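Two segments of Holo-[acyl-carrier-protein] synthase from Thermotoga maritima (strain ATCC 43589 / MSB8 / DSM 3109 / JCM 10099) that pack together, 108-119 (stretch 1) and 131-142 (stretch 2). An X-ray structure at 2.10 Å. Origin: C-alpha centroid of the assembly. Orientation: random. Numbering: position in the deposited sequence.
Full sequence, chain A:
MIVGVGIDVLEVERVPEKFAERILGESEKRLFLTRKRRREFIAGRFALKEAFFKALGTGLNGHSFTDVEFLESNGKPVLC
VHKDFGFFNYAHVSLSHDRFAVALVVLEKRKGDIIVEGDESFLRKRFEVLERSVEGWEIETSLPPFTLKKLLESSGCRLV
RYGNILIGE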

# COMPACT_ATOMS: atom_id res chain seq x y z
N GLU A 108 -6.24 -6.23 0.76
CA GLU A 108 -6.86 -5.56 1.89
C GLU A 108 -8.10 -6.32 2.36
O GLU A 108 -8.85 -6.86 1.55
CB GLU A 108 -7.25 -4.13 1.49
CG GLU A 108 -7.93 -3.30 2.58
CD GLU A 108 -8.45 -1.96 2.08
OE1 GLU A 108 -8.98 -1.88 0.95
OE2 GLU A 108 -8.35 -0.97 2.84
N LYS A 109 -8.28 -6.38 3.68
CA LYS A 109 -9.52 -6.87 4.26
C LYS A 109 -10.26 -5.68 4.87
O LYS A 109 -9.82 -5.10 5.87
CB LYS A 109 -9.26 -7.97 5.30
CG LYS A 109 -10.46 -8.35 6.17
CD LYS A 109 -11.65 -8.85 5.36
CE LYS A 109 -12.85 -9.13 6.25
NZ LYS A 109 -14.11 -9.17 5.46
N ARG A 110 -11.38 -5.31 4.25
CA ARG A 110 -12.25 -4.28 4.79
C ARG A 110 -13.39 -4.93 5.55
O ARG A 110 -13.89 -5.99 5.15
CB ARG A 110 -12.84 -3.42 3.67
CG ARG A 110 -11.87 -2.48 2.99
CD ARG A 110 -12.66 -1.50 2.14
NE ARG A 110 -11.84 -0.84 1.12
CZ ARG A 110 -12.34 -0.11 0.13
NH1 ARG A 110 -13.65 0.06 0.01
NH2 ARG A 110 -11.52 0.45 -0.75
N LYS A 111 -13.80 -4.29 6.64
CA LYS A 111 -15.02 -4.66 7.36
C LYS A 111 -16.19 -4.50 6.39
O LYS A 111 -16.34 -3.45 5.76
CB LYS A 111 -15.19 -3.76 8.59
CG LYS A 111 -16.50 -3.95 9.35
CD LYS A 111 -16.65 -2.88 10.43
CE LYS A 111 -18.06 -2.86 11.02
NZ LYS A 111 -18.33 -4.01 11.92
N GLY A 112 -16.99 -5.55 6.25
CA GLY A 112 -18.15 -5.54 5.37
C GLY A 112 -17.80 -5.56 3.90
O GLY A 112 -16.86 -6.26 3.49
N ASP A 113 -18.55 -4.80 3.11
CA ASP A 113 -18.36 -4.69 1.65
C ASP A 113 -18.54 -6.02 0.91
O ASP A 113 -17.96 -6.24 -0.16
CB ASP A 113 -17.01 -4.04 1.30
CG ASP A 113 -17.14 -2.55 0.99
OD1 ASP A 113 -18.05 -2.17 0.22
OD2 ASP A 113 -16.32 -1.77 1.51
N ILE A 114 -19.34 -6.90 1.50
CA ILE A 114 -19.73 -8.16 0.88
C ILE A 114 -21.26 -8.13 0.75
O ILE A 114 -21.97 -8.07 1.75
CB ILE A 114 -19.25 -9.37 1.70
CG1 ILE A 114 -17.71 -9.43 1.70
CG2 ILE A 114 -19.82 -10.67 1.15
CD1 ILE A 114 -17.12 -10.02 2.95
N ILE A 115 -21.74 -8.14 -0.49
CA ILE A 115 -23.17 -7.99 -0.76
C ILE A 115 -23.80 -9.34 -1.11
O ILE A 115 -23.33 -10.05 -2.00
CB ILE A 115 -23.45 -6.96 -1.89
CG1 ILE A 115 -22.62 -5.68 -1.70
CG2 ILE A 115 -24.95 -6.66 -2.00
CD1 ILE A 115 -22.88 -4.90 -0.43
N VAL A 116 -24.87 -9.68 -0.39
CA VAL A 116 -25.56 -10.96 -0.53
C VAL A 116 -27.08 -10.73 -0.62
O VAL A 116 -27.65 -9.97 0.16
CB VAL A 116 -25.25 -11.91 0.65
CG1 VAL A 116 -26.09 -13.18 0.56
CG2 VAL A 116 -23.77 -12.26 0.70
N GLU A 117 -27.72 -11.40 -1.58
CA GLU A 117 -29.17 -11.34 -1.72
C GLU A 117 -29.81 -12.63 -1.19
O GLU A 117 -29.42 -13.73 -1.57
CB GLU A 117 -29.57 -11.10 -3.19
CG GLU A 117 -31.06 -10.92 -3.44
CD GLU A 117 -31.59 -9.58 -2.97
OE1 GLU A 117 -31.94 -8.74 -3.84
OE2 GLU A 117 -31.68 -9.35 -1.74
N GLY A 118 -30.80 -12.47 -0.31
CA GLY A 118 -31.52 -13.60 0.26
C GLY A 118 -32.41 -13.25 1.45
O GLY A 118 -32.65 -12.07 1.73
N ASP A 119 -32.89 -14.28 2.14
CA ASP A 119 -33.77 -14.12 3.30
C ASP A 119 -33.03 -13.49 4.48
O ASP A 119 -31.95 -13.96 4.87
CB ASP A 119 -34.37 -15.47 3.71
CG ASP A 119 -35.23 -15.37 4.97
OD1 ASP A 119 -36.19 -14.58 4.98
OD2 ASP A 119 -34.93 -16.10 5.94
N GLU A 131 -26.02 -3.44 6.56
CA GLU A 131 -26.89 -2.50 5.84
C GLU A 131 -27.67 -3.17 4.72
O GLU A 131 -27.29 -4.24 4.22
CB GLU A 131 -26.07 -1.34 5.27
CG GLU A 131 -25.88 -0.16 6.22
CD GLU A 131 -25.18 1.02 5.57
OE1 GLU A 131 -25.39 1.26 4.36
OE2 GLU A 131 -24.42 1.72 6.28
N ARG A 132 -28.77 -2.54 4.33
CA ARG A 132 -29.58 -2.97 3.19
C ARG A 132 -29.46 -1.96 2.05
O ARG A 132 -29.55 -0.75 2.28
CB ARG A 132 -31.05 -3.15 3.61
CG ARG A 132 -32.02 -3.44 2.47
CD ARG A 132 -31.86 -4.83 1.89
NE ARG A 132 -32.47 -4.94 0.56
CZ ARG A 132 -32.43 -6.03 -0.20
NH1 ARG A 132 -33.01 -6.02 -1.39
NH2 ARG A 132 -31.83 -7.14 0.21
N SER A 133 -29.25 -2.46 0.84
CA SER A 133 -29.19 -1.62 -0.35
C SER A 133 -30.00 -2.25 -1.48
O SER A 133 -30.64 -3.29 -1.30
CB SER A 133 -27.73 -1.42 -0.79
OG SER A 133 -27.12 -2.66 -1.12
N VAL A 134 -29.99 -1.60 -2.65
CA VAL A 134 -30.70 -2.10 -3.83
C VAL A 134 -30.08 -3.40 -4.34
O VAL A 134 -30.78 -4.28 -4.84
CB VAL A 134 -30.74 -1.04 -4.96
CG1 VAL A 134 -31.70 -1.46 -6.07
CG2 VAL A 134 -31.14 0.33 -4.42
N GLU A 135 -28.76 -3.52 -4.19
CA GLU A 135 -28.03 -4.72 -4.61
C GLU A 135 -28.27 -5.91 -3.68
O GLU A 135 -28.24 -7.06 -4.13
CB GLU A 135 -26.52 -4.44 -4.72
CG GLU A 135 -26.13 -3.48 -5.84
CD GLU A 135 -26.03 -2.04 -5.39
OE1 GLU A 135 -27.03 -1.49 -4.88
OE2 GLU A 135 -24.94 -1.44 -5.57
N GLY A 136 -28.49 -5.63 -2.40
CA GLY A 136 -28.78 -6.68 -1.42
C GLY A 136 -28.38 -6.32 0.00
O GLY A 136 -28.32 -5.14 0.37
N TRP A 137 -28.10 -7.35 0.81
CA TRP A 137 -27.66 -7.17 2.19
C TRP A 137 -26.16 -7.10 2.27
O TRP A 137 -25.46 -7.91 1.66
CB TRP A 137 -28.16 -8.31 3.06
CG TRP A 137 -29.67 -8.39 3.17
CD1 TRP A 137 -30.54 -9.20 2.44
CD2 TRP A 137 -30.53 -7.62 4.07
NE1 TRP A 137 -31.84 -8.99 2.82
CE2 TRP A 137 -31.91 -8.05 3.79
CE3 TRP A 137 -30.32 -6.65 5.05
CZ2 TRP A 137 -33.00 -7.52 4.47
CZ3 TRP A 137 -31.43 -6.12 5.73
CH2 TRP A 137 -32.73 -6.55 5.44
N GLU A 138 -25.65 -6.12 3.02
CA GLU A 138 -24.22 -6.03 3.30
C GLU A 138 -23.91 -6.80 4.58
O GLU A 138 -24.49 -6.53 5.63
CB GLU A 138 -23.77 -4.57 3.42
CG GLU A 138 -22.25 -4.41 3.49
CD GLU A 138 -21.79 -2.99 3.80
OE1 GLU A 138 -20.58 -2.80 4.02
OE2 GLU A 138 -22.63 -2.06 3.83
N ILE A 139 -23.00 -7.77 4.47
CA ILE A 139 -22.62 -8.60 5.61
C ILE A 139 -21.12 -8.50 5.89
O ILE A 139 -20.33 -8.14 5.01
CB ILE A 139 -23.01 -10.09 5.41
CG1 ILE A 139 -22.30 -10.69 4.19
CG2 ILE A 139 -24.53 -10.24 5.31
CD1 ILE A 139 -22.25 -12.20 4.17
N GLU A 140 -20.74 -8.79 7.13
CA GLU A 140 -19.34 -9.01 7.47
C GLU A 140 -19.10 -10.50 7.63
O GLU A 140 -19.80 -11.18 8.38
CB GLU A 140 -18.94 -8.24 8.74
CG GLU A 140 -17.63 -8.67 9.40
CD GLU A 140 -16.40 -8.57 8.49
OE1 GLU A 140 -16.48 -7.93 7.41
OE2 GLU A 140 -15.35 -9.12 8.86
N THR A 141 -18.12 -11.01 6.89
CA THR A 141 -17.69 -12.40 7.01
C THR A 141 -16.22 -12.57 6.64
O THR A 141 -15.68 -11.81 5.83
CB THR A 141 -18.57 -13.37 6.17
OG1 THR A 141 -18.09 -14.71 6.30
CG2 THR A 141 -18.57 -12.99 4.69
N SER A 142 -15.57 -13.55 7.27
CA SER A 142 -14.19 -13.90 6.96
C SER A 142 -14.13 -15.14 6.08
O SER A 142 -13.05 -15.71 5.87
CB SER A 142 -13.39 -14.11 8.25
OG SER A 142 -13.32 -12.92 9.01

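What joins the two backbones? Strand 114-117 runs antiparallel to the strand that begins at Trp137, and the best-defined part of the pairing is Val116 with Trp137. Val116 N donates to Trp137 O at 2.8 Å, and Trp137 N donates to Val116 O at 2.7 Å, closing a two-bond ring between the two stretches. Two residues along each strand, Ile139 N gives a nearly straight bond to Ile114 O at 2.9 Å. Between these bonds, alpha carbons approach carbonyls: Ile115 CA lies 3.3 Å from Trp137 O, and Glu138 CA lies 3.4 Å from Ile114 O, so the main chains are in close contact even where no N-H points across.

What do Ile114 and Ile115, which bury much of the surface, do on their two faces? Ile114 shares its face with Val116, Trp137 and Ile139. Its CG2 sits 3.9 Å from Ile139 CG1, while its CD1 reaches the methyl of Thr141, CG2, at 3.7 Å. Ile139 also meets the neighbouring valine, with its CD1 3.8 Å from Val116 CG2, so branched aliphatic side chains pack against one another here. Ile115 points to the other face, the one it shares with Glu138. Its CG2 packs 3.8 Å from Glu135 CB and 3.7 Å from Gly136 N, and its CD1 lies 4.0 Å from Glu138 CB, so the CB atoms of both glutamates serve as apolar neighbours.

How does Trp137 fit at the start of its strand? Its backbone is held by Val116, while the indole, with chi1 in the m well, extends toward the end of stretch 1. The ring edge faces Gly118, with NE1 3.4 Å from Gly118 O. Nearby, Glu117 and Arg132 form a salt bridge in which Arg132 NH2 donates to Glu117 OE2 at 3.0 Å, the oxygen lying near the guanidinium plane. Both side chains are t then p at chi1 and chi2, and both bring their ends nearer the opposing stretch than their CA-to-CB bonds would suggest. Gly136, just before the tryptophan, suits its tight place: a beta carbon there would come 2.8 Å from Val116 O, and the backbone angles themselves call for glycine.

Which groups secure the turn that leads into strand 114-117? Two glutamates accept its backbone N-H groups. Glu140 OE1 takes a nearly straight bond from Gly112 N at 2.7 Å, and Glu138 OE1, at the tip of a fully extended side chain, takes one from Asp113 N at 3.0 Å. Glycine fits position 112 because its phi is positive and a beta carbon would lie only 2.7 Å from Glu138 OE1. Lys109 also reaches across: its NZ donates to Thr141 O at 3.1 Å and makes a salt bridge with Glu140 OE1 at 3.3 Å, the hydrogen bond within it being weak. That carboxylate oxygen thus meets both a backbone amide and a buried lysine's charge.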